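Local coordinates for glutathione s-transferase III (Zea mays, PDB 1AW9), which probably conjugates reduced glutathione to hydrophobic electrophiles, herbicides among them, as a plant glutathione transferase of the phi family, at residues 3-8 and 53-58; 14-19 and 66-71. All coordinates share one frame; numbering follows the deposited sequence.

Contact 1 of 2, residues 3-8 and 53-58; sequences LKLYGM and QIPALV
L5 and L57 face each other as a non-hydrogen-bonded pair at the centre of an antiparallel strand pairing in the thioredoxin-like N-terminal domain of this glutathione transferase. Strand 3-6 is an inner strand of the mixed sheet, bonded on its other edge to strand 28-31, and it meets strand 56-58 at 162°. P55, joined to I54 by a cis peptide bond, a hallmark of the thioredoxin fold, comes just ahead of A56.

Two backbone hydrogen bonds carry the pairing. V58 N gives its hydrogen to K4 O at 3.0 Å, and Y6 N bonds to A56 O at 2.9 Å. Their return partners, K4 N to V58 O and A56 N to Y6 O, are weak. A CA-H...O contact of 3.2 Å from L57 CA brings a second hydrogen to K4 O. Within strand 3-6, K4 NZ bonds to the phenol oxygen of Y6.

Apolar packing differs on the two faces. On the face of L5 and L57, CG of L5 is anti to the backbone N (chi1 -180°), which sets the side chain beside P55 and pointing the same way, CD1 3.8 Å from P55 CB. L57 CD1 touches L3 CB, and helices 12-23 and 67-77 cover this side. On the face of K4, Y6 and V58, the tyrosine ring brings its edge to V58, with CE2 3.6 Å from V58 CG2. P216 of the second subunit also packs on Y6.

Beyond the strand, G7 has backbone angles (phi 155°, psi extended) that would jam a side chain against the preceding carbonyl, and a CB would also collide with I54 CG2. I54 CD1 reaches Y6 O at 3.5 Å, while I54 CG2 lies 3.6 Å from G7 CA.

Contact 2 of 2, residues 14-19 and 66-71; sequences VVRVAT and ESRAIN. With CD (cadmium ion), chain E.
Two arginines, R16 and R68, lie with their guanidinium groups against each other, NH2 to NH2 at 3.2 Å, a close approach of like charges with no hydrogen bond. They join helices 12-23 and 67-77, which run nearly parallel (6° between the short axes) on one side of the thioredoxin-like sheet. R68 NH2 sits over one face of the R16 guanidinium, near its rim, the planes 36° apart. E102 probably offsets the charge: it forms a salt bridge with R68 NE and a long, weak ion pair with R16 NH2.

The R16 chain leaves with CG anti to the backbone N (chi1 -179°) and bends at chi3, bringing NH1 to S67 OG in a weak, bent hydrogen bond. N13 OD1 also accepts from NH1, while N167 O takes NE. An alanine at R16 would probably leave N13 OD1 and N167 O without their R16 donors, cost S67 OG its weak one and open a gap beside R68. S67 and E66, the N-cap residue of helix 67-77, probably belong to the glutathione site, which R16 touches through S67; E66 also binds a cadmium ion through both carboxylate oxygens.

N71 ND2 bonds to N167 OD1 and, from above the carbonyl plane, to R16 O at 2.9 Å. V17 CG2 lies 3.7 Å from S67 CB, N71 OD1 faces V17 CA, and V17 CG1 meets I70 CG2 at 3.7 Å.

Contact 1 forms the inner strand pairing of the N-terminal domain, and contact 2 joins the helices that pack against one face of it; their centres are 9 Å apart. V14 bridges them, with CG1 3.7 Å from L5 CD2 and CG2 3.6 Å from I54 CG2, and L57 CD2 meets I70 CG2 at 3.9 Å. Q53 and I54 of contact 1 and E66 and S67 of contact 2 probably bind glutathione, as in a close relative. P55 lies next to the site, its side chain about 4 Å from those of S67 and N13 (nearest atoms), and about 8 Å from the cadmium ion held by E66.

Contact 1 of 2, residues 3-8 and 53-58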
loop_
_atom_site.group_PDB
_atom_site.type_symbol
_atom_site.label_atom_id
_atom_site.label_comp_id
_atom_site.label_asym_id
_atom_site.label_seq_id
_atom_site.Cartn_x
_atom_site.Cartn_y
_atom_site.Cartn_z
ATOM N N LEU A 3 6.558 9.158 40.607
ATOM C CA LEU A 3 6.861 8.393 39.411
ATOM C C LEU A 3 7.220 9.374 38.284
ATOM O O LEU A 3 6.715 10.511 38.261
ATOM C CB LEU A 3 5.614 7.586 39.041
ATOM C CG LEU A 3 5.460 6.230 39.736
ATOM C CD1 LEU A 3 5.842 6.316 41.160
ATOM C CD2 LEU A 3 4.058 5.691 39.601
ATOM N N LYS A 4 8.161 8.992 37.418
ATOM C CA LYS A 4 8.528 9.837 36.269
ATOM C C LYS A 4 7.984 9.195 34.984
ATOM O O LYS A 4 8.288 8.042 34.674
ATOM C CB LYS A 4 10.038 10.046 36.162
ATOM C CG LYS A 4 10.632 10.903 37.267
ATOM C CD LYS A 4 12.067 11.363 36.938
ATOM C CE LYS A 4 12.064 12.511 35.904
ATOM N NZ LYS A 4 13.420 13.009 35.463
ATOM N N LEU A 5 7.113 9.929 34.298
ATOM C CA LEU A 5 6.487 9.474 33.059
ATOM C C LEU A 5 7.131 10.251 31.947
ATOM O O LEU A 5 6.930 11.455 31.842
ATOM C CB LEU A 5 4.969 9.747 33.063
ATOM C CG LEU A 5 4.146 9.322 31.831
ATOM C CD1 LEU A 5 4.399 7.857 31.513
ATOM C CD2 LEU A 5 2.668 9.535 32.092
ATOM N N TYR A 6 7.939 9.560 31.152
ATOM C CA TYR A 6 8.638 10.165 30.029
ATOM C C TYR A 6 7.785 10.232 28.763
ATOM O O TYR A 6 7.309 9.217 28.270
ATOM C CB TYR A 6 9.916 9.382 29.760
ATOM C CG TYR A 6 10.996 9.640 30.785
ATOM C CD1 TYR A 6 11.793 10.793 30.705
ATOM C CD2 TYR A 6 11.195 8.765 31.866
ATOM C CE1 TYR A 6 12.752 11.078 31.664
ATOM C CE2 TYR A 6 12.161 9.042 32.849
ATOM C CZ TYR A 6 12.930 10.203 32.739
ATOM O OH TYR A 6 13.868 10.513 33.708
ATOM N N GLY A 7 7.580 11.431 28.241
ATOM C CA GLY A 7 6.818 11.564 27.024
ATOM C C GLY A 7 6.169 12.907 26.890
ATOM O O GLY A 7 6.205 13.733 27.787
ATOM N N MET A 8 5.582 13.124 25.729
ATOM C CA MET A 8 4.885 14.362 25.419
ATOM C C MET A 8 3.511 14.297 26.055
ATOM O O MET A 8 2.796 13.308 25.877
ATOM C CB MET A 8 4.656 14.438 23.918
ATOM C CG MET A 8 5.493 15.421 23.146
ATOM S SD MET A 8 4.770 15.432 21.485
ATOM C CE MET A 8 3.714 17.065 21.462
ATOM N N GLN A 53 10.723 4.121 22.037
ATOM C CA GLN A 53 9.358 4.629 21.982
ATOM C C GLN A 53 8.923 5.143 23.347
ATOM O O GLN A 53 9.413 4.726 24.410
ATOM C CB GLN A 53 8.365 3.553 21.507
ATOM C CG GLN A 53 8.324 3.372 20.005
ATOM C CD GLN A 53 8.245 1.903 19.599
ATOM O OE1 GLN A 53 7.373 1.167 20.067
ATOM N NE2 GLN A 53 9.175 1.464 18.741
ATOM N N ILE A 54 8.034 6.112 23.267
ATOM C CA ILE A 54 7.414 6.780 24.398
ATOM C C ILE A 54 6.064 6.046 24.608
ATOM O O ILE A 54 5.434 5.611 23.628
ATOM C CB ILE A 54 7.236 8.279 24.001
ATOM C CG1 ILE A 54 8.559 9.009 24.174
ATOM C CG2 ILE A 54 6.075 8.927 24.689
ATOM C CD1 ILE A 54 9.248 8.698 25.461
ATOM N N PRO A 55 5.582 5.921 25.864
ATOM C CA PRO A 55 6.210 6.414 27.086
ATOM C C PRO A 55 7.083 5.388 27.784
ATOM O O PRO A 55 7.158 4.222 27.385
ATOM C CB PRO A 55 4.997 6.726 27.956
ATOM C CG PRO A 55 4.107 5.561 27.661
ATOM C CD PRO A 55 4.211 5.442 26.150
ATOM N N ALA A 56 7.771 5.857 28.812
ATOM C CA ALA A 56 8.580 5.001 29.679
ATOM C C ALA A 56 8.259 5.504 31.091
ATOM O O ALA A 56 7.882 6.660 31.297
ATOM C CB ALA A 56 10.047 5.144 29.384
ATOM N N LEU A 57 8.311 4.624 32.058
ATOM C CA LEU A 57 8.030 5.084 33.396
ATOM C C LEU A 57 9.123 4.568 34.281
ATOM O O LEU A 57 9.546 3.412 34.122
ATOM C CB LEU A 57 6.675 4.566 33.888
ATOM C CG LEU A 57 6.290 4.891 35.334
ATOM C CD1 LEU A 57 5.204 5.941 35.371
ATOM C CD2 LEU A 57 5.820 3.641 36.007
ATOM N N VAL A 58 9.645 5.437 35.139
ATOM C CA VAL A 58 10.676 4.998 36.088
ATOM C C VAL A 58 10.059 4.896 37.488
ATOM O O VAL A 58 9.580 5.895 38.036
ATOM C CB VAL A 58 11.887 5.949 36.156
ATOM C CG1 VAL A 58 12.839 5.461 37.243
ATOM C CG2 VAL A 58 12.590 6.009 34.810
#

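Contact 2 of 2, residues 14-19 and 66-71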
loop_
_atom_site.group_PDB
_atom_site.type_symbol
_atom_site.label_atom_id
_atom_site.label_comp_id
_atom_site.label_asym_id
_atom_site.label_seq_id
_atom_site.Cartn_x
_atom_site.Cartn_y
_atom_site.Cartn_z
ATOM N N VAL A 14 0.673 8.458 26.156
ATOM C CA VAL A 14 1.168 8.954 27.447
ATOM C C VAL A 14 -0.073 9.178 28.302
ATOM O O VAL A 14 -0.125 8.761 29.450
ATOM C CB VAL A 14 1.948 10.270 27.315
ATOM C CG1 VAL A 14 2.185 10.929 28.693
ATOM C CG2 VAL A 14 3.259 9.982 26.650
ATOM N N VAL A 15 -1.123 9.746 27.710
ATOM C CA VAL A 15 -2.362 9.965 28.446
ATOM C C VAL A 15 -2.995 8.655 28.950
ATOM O O VAL A 15 -3.653 8.661 29.981
ATOM C CB VAL A 15 -3.363 10.795 27.627
ATOM C CG1 VAL A 15 -4.693 10.977 28.397
ATOM C CG2 VAL A 15 -2.744 12.133 27.285
ATOM N N ARG A 16 -2.798 7.534 28.253
ATOM C CA ARG A 16 -3.348 6.263 28.709
ATOM C C ARG A 16 -2.721 5.862 30.043
ATOM O O ARG A 16 -3.332 5.118 30.835
ATOM C CB ARG A 16 -3.077 5.124 27.707
ATOM C CG ARG A 16 -3.666 3.733 28.136
ATOM C CD ARG A 16 -3.277 2.465 27.277
ATOM N NE ARG A 16 -3.855 2.516 25.933
ATOM C CZ ARG A 16 -3.185 2.913 24.852
ATOM N NH1 ARG A 16 -1.900 3.244 24.952
ATOM N NH2 ARG A 16 -3.845 3.202 23.735
ATOM N N VAL A 17 -1.454 6.234 30.234
ATOM C CA VAL A 17 -0.740 5.880 31.471
ATOM C C VAL A 17 -1.138 6.841 32.578
ATOM O O VAL A 17 -1.428 6.410 33.678
ATOM C CB VAL A 17 0.791 5.868 31.297
ATOM C CG1 VAL A 17 1.458 5.471 32.604
ATOM C CG2 VAL A 17 1.171 4.878 30.215
ATOM N N ALA A 18 -1.171 8.131 32.260
ATOM C CA ALA A 18 -1.569 9.161 33.203
ATOM C C ALA A 18 -2.969 8.789 33.741
ATOM O O ALA A 18 -3.243 8.903 34.941
ATOM C CB ALA A 18 -1.597 10.521 32.489
ATOM N N THR A 19 -3.832 8.295 32.852
ATOM C CA THR A 19 -5.182 7.875 33.202
ATOM C C THR A 19 -5.116 6.925 34.391
ATOM O O THR A 19 -5.734 7.158 35.421
ATOM C CB THR A 19 -5.879 7.163 32.005
ATOM O OG1 THR A 19 -6.112 8.109 30.964
ATOM C CG2 THR A 19 -7.203 6.587 32.392
ATOM N N GLU A 66 6.009 0.307 27.257
ATOM C CA GLU A 66 4.809 -0.356 26.681
ATOM C C GLU A 66 3.724 0.162 27.638
ATOM O O GLU A 66 3.629 -0.279 28.774
ATOM C CB GLU A 66 4.858 -1.889 26.732
ATOM C CG GLU A 66 5.887 -2.559 25.816
ATOM C CD GLU A 66 5.729 -2.121 24.368
ATOM O OE1 GLU A 66 4.783 -2.590 23.669
ATOM O OE2 GLU A 66 6.561 -1.279 23.946
ATOM N N SER A 67 2.958 1.139 27.197
ATOM C CA SER A 67 1.936 1.753 28.033
ATOM C C SER A 67 1.049 0.753 28.786
ATOM O O SER A 67 0.773 0.944 29.965
ATOM C CB SER A 67 1.093 2.764 27.222
ATOM O OG SER A 67 0.159 2.080 26.393
ATOM N N ARG A 68 0.646 -0.332 28.130
ATOM C CA ARG A 68 -0.198 -1.339 28.762
ATOM C C ARG A 68 0.571 -2.173 29.785
ATOM O O ARG A 68 -0.023 -2.693 30.721
ATOM C CB ARG A 68 -0.839 -2.252 27.711
ATOM C CG ARG A 68 -1.752 -1.522 26.762
ATOM C CD ARG A 68 -2.355 -2.435 25.707
ATOM N NE ARG A 68 -3.134 -1.608 24.789
ATOM C CZ ARG A 68 -2.590 -0.817 23.873
ATOM N NH1 ARG A 68 -1.265 -0.799 23.727
ATOM N NH2 ARG A 68 -3.327 0.107 23.265
ATOM N N ALA A 69 1.871 -2.360 29.586
ATOM C CA ALA A 69 2.653 -3.114 30.561
ATOM C C ALA A 69 2.766 -2.225 31.792
ATOM O O ALA A 69 2.676 -2.688 32.927
ATOM C CB ALA A 69 4.022 -3.422 30.009
ATOM N N ILE A 70 2.974 -0.939 31.566
ATOM C CA ILE A 70 3.066 0.009 32.655
ATOM C C ILE A 70 1.751 0.040 33.426
ATOM O O ILE A 70 1.767 -0.084 34.650
ATOM C CB ILE A 70 3.399 1.425 32.175
ATOM C CG1 ILE A 70 4.805 1.458 31.553
ATOM C CG2 ILE A 70 3.305 2.397 33.345
ATOM C CD1 ILE A 70 5.120 2.736 30.750
ATOM N N ASN A 71 0.618 0.181 32.731
ATOM C CA ASN A 71 -0.681 0.205 33.384
ATOM C C ASN A 71 -0.982 -1.044 34.193
ATOM O O ASN A 71 -1.531 -0.972 35.289
ATOM C CB ASN A 71 -1.793 0.455 32.367
ATOM C CG ASN A 71 -1.818 1.876 31.938
ATOM O OD1 ASN A 71 -0.977 2.645 32.383
ATOM N ND2 ASN A 71 -2.766 2.257 31.101
HETATM CD CD CD E . 5.476 -0.960 21.888
#